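Local coordinates for hypothetical protein lpg0944 (Legionella pneumophila subsp. pneumophila str. Philadelphia 1, PDB 4RXI) that is of unknown function but is probably a Legionella effector tied to metaeffector activity, here as its C-terminal helical DUF5617 domain, at residues 113-118 / 134-139. Residues are numbered along the deposited sequence; the frame is centred on the assembly and turned at random.
Sequences ALVDRL and TLKEQI
Val-115 and Leu-135 mark the nearest approach of the two backbones, their CA atoms 6.3 Å apart, where helix 111-119 meets the single short turn of helix 135-138. Both side chains set out toward the opposite segment, and CB of Val-115 and CB of Leu-135 lie 4.3 Å apart. Leu-135 reaches along the helix rather than stopping at Val-115: its CD2 branch lies 3.9 Å from Val-115 O and also touches CB of Leu-118, one turn further on. The two methyls of Val-115 divide the work. CG1, anti to the carbonyl carbon (chi1 -60°), meets CD1 of Ile-139, just beyond the short helix, whereas CG2 of Val-115 rests 3.8 Å from CG of Lys-136. Ile-62 and Ile-142 extend the apolar surroundings of Val-115, and Trp-34 and Phe-38 of helix 27-42 touch Leu-118.

The partly exposed flank is polar. Lys-136 passes its aliphatic chain across the carboxylate of Asp-116, with Lys-136 CE only 3.1 Å from Asp-116 OD1, while bends at chi3 (-111°) and chi4 (67°) carry NZ back to Thr-134 OG1, to which it donates a weak hydrogen bond. With the ammonium turned aside, the salt bridge from Lys-136 NZ to Asp-116 OD1 is long, 3.6 Å. A water makes the firmer link, donating to Asp-116 OD1 and accepting from the backbone N of Lys-136. Thr-134 is the N-cap of that turn, its OG1 accepting weakly from Glu-137 N, and Asp-119 OD2 accepts from Leu-135 N. Two carboxylates of helix 111-119 thus engage the first amides of the short helix, one directly and one through water, and their charge probably favours this N-terminal end. Together these contacts pack a single N-capped turn, the last helix modelled in the chain, onto helix 111-119 in this all-helical DUF5617 domain.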
# COMPACT_ATOMS: atom_id res chain seq x y z
N ALA A 113 8.77 -7.81 3.56
CA ALA A 113 8.59 -7.14 4.85
C ALA A 113 7.78 -5.87 4.68
O ALA A 113 6.94 -5.56 5.51
CB ALA A 113 9.93 -6.83 5.48
N LEU A 114 8.05 -5.11 3.61
CA LEU A 114 7.28 -3.89 3.33
C LEU A 114 5.79 -4.17 3.14
O LEU A 114 4.93 -3.46 3.68
CB LEU A 114 7.85 -3.18 2.09
CG LEU A 114 7.17 -1.87 1.66
CD1 LEU A 114 6.93 -0.92 2.86
CD2 LEU A 114 8.04 -1.17 0.60
N VAL A 115 5.45 -5.19 2.36
CA VAL A 115 4.03 -5.42 2.14
C VAL A 115 3.39 -6.02 3.39
O VAL A 115 2.19 -5.87 3.60
CB VAL A 115 3.74 -6.30 0.90
CG1 VAL A 115 4.31 -5.64 -0.36
CG2 VAL A 115 4.30 -7.68 1.08
N ASP A 116 4.18 -6.69 4.24
CA ASP A 116 3.64 -7.13 5.54
C ASP A 116 3.28 -5.94 6.42
O ASP A 116 2.26 -5.97 7.11
CB ASP A 116 4.63 -8.03 6.29
CG ASP A 116 4.56 -9.48 5.86
OD1 ASP A 116 3.52 -9.89 5.29
OD2 ASP A 116 5.54 -10.22 6.09
N ARG A 117 4.15 -4.93 6.44
CA ARG A 117 3.85 -3.68 7.15
C ARG A 117 2.53 -3.10 6.64
O ARG A 117 1.64 -2.76 7.42
CB ARG A 117 5.00 -2.67 6.96
CG ARG A 117 4.71 -1.27 7.54
CD ARG A 117 4.93 -1.20 9.08
NE ARG A 117 4.88 0.20 9.54
CZ ARG A 117 3.80 0.83 9.99
NH1 ARG A 117 2.62 0.22 10.14
NH2 ARG A 117 3.90 2.11 10.33
N LEU A 118 2.42 -2.99 5.31
CA LEU A 118 1.21 -2.45 4.69
C LEU A 118 -0.01 -3.30 5.03
O LEU A 118 -1.07 -2.77 5.36
CB LEU A 118 1.38 -2.37 3.17
CG LEU A 118 2.39 -1.31 2.74
CD1 LEU A 118 2.76 -1.49 1.27
CD2 LEU A 118 1.79 0.06 3.00
N THR A 134 -2.79 -13.08 2.30
CA THR A 134 -1.95 -11.93 2.60
C THR A 134 -1.58 -11.19 1.33
O THR A 134 -1.69 -11.73 0.22
CB THR A 134 -0.65 -12.33 3.34
OG1 THR A 134 0.18 -13.10 2.46
CG2 THR A 134 -0.98 -13.15 4.59
N LEU A 135 -1.14 -9.95 1.49
CA LEU A 135 -0.67 -9.15 0.38
C LEU A 135 0.52 -9.80 -0.35
O LEU A 135 0.61 -9.72 -1.57
CB LEU A 135 -0.29 -7.77 0.89
CG LEU A 135 -0.80 -6.55 0.14
CD1 LEU A 135 -2.20 -6.76 -0.41
CD2 LEU A 135 -0.75 -5.38 1.10
N LYS A 136 1.43 -10.42 0.42
CA LYS A 136 2.56 -11.19 -0.13
C LYS A 136 2.11 -12.17 -1.21
O LYS A 136 2.73 -12.29 -2.26
CB LYS A 136 3.25 -12.03 0.95
CG LYS A 136 3.98 -11.31 2.04
CD LYS A 136 4.84 -12.33 2.78
CE LYS A 136 4.36 -12.64 4.20
NZ LYS A 136 3.06 -13.35 4.25
N GLU A 137 1.06 -12.91 -0.89
CA GLU A 137 0.60 -13.99 -1.75
C GLU A 137 -0.09 -13.42 -2.99
O GLU A 137 -0.01 -14.01 -4.07
CB GLU A 137 -0.33 -14.93 -0.99
CG GLU A 137 0.43 -15.93 -0.11
CD GLU A 137 -0.18 -16.12 1.28
OE1 GLU A 137 -1.40 -16.36 1.38
OE2 GLU A 137 0.57 -16.03 2.28
N GLN A 138 -0.74 -12.27 -2.84
CA GLN A 138 -1.54 -11.68 -3.91
C GLN A 138 -0.69 -10.96 -4.95
O GLN A 138 -1.11 -10.76 -6.09
CB GLN A 138 -2.57 -10.72 -3.33
CG GLN A 138 -3.64 -11.40 -2.48
CD GLN A 138 -4.70 -10.43 -1.98
OE1 GLN A 138 -5.27 -9.66 -2.75
NE2 GLN A 138 -4.96 -10.46 -0.68
N ILE A 139 0.51 -10.56 -4.57
CA ILE A 139 1.34 -9.80 -5.48
C ILE A 139 2.34 -10.72 -6.17
O ILE A 139 3.12 -11.41 -5.52
CB ILE A 139 2.05 -8.66 -4.75
CG1 ILE A 139 1.01 -7.63 -4.29
CG2 ILE A 139 3.07 -7.99 -5.65
CD1 ILE A 139 1.60 -6.43 -3.58
O HOH W 1 1.60 -9.47 3.26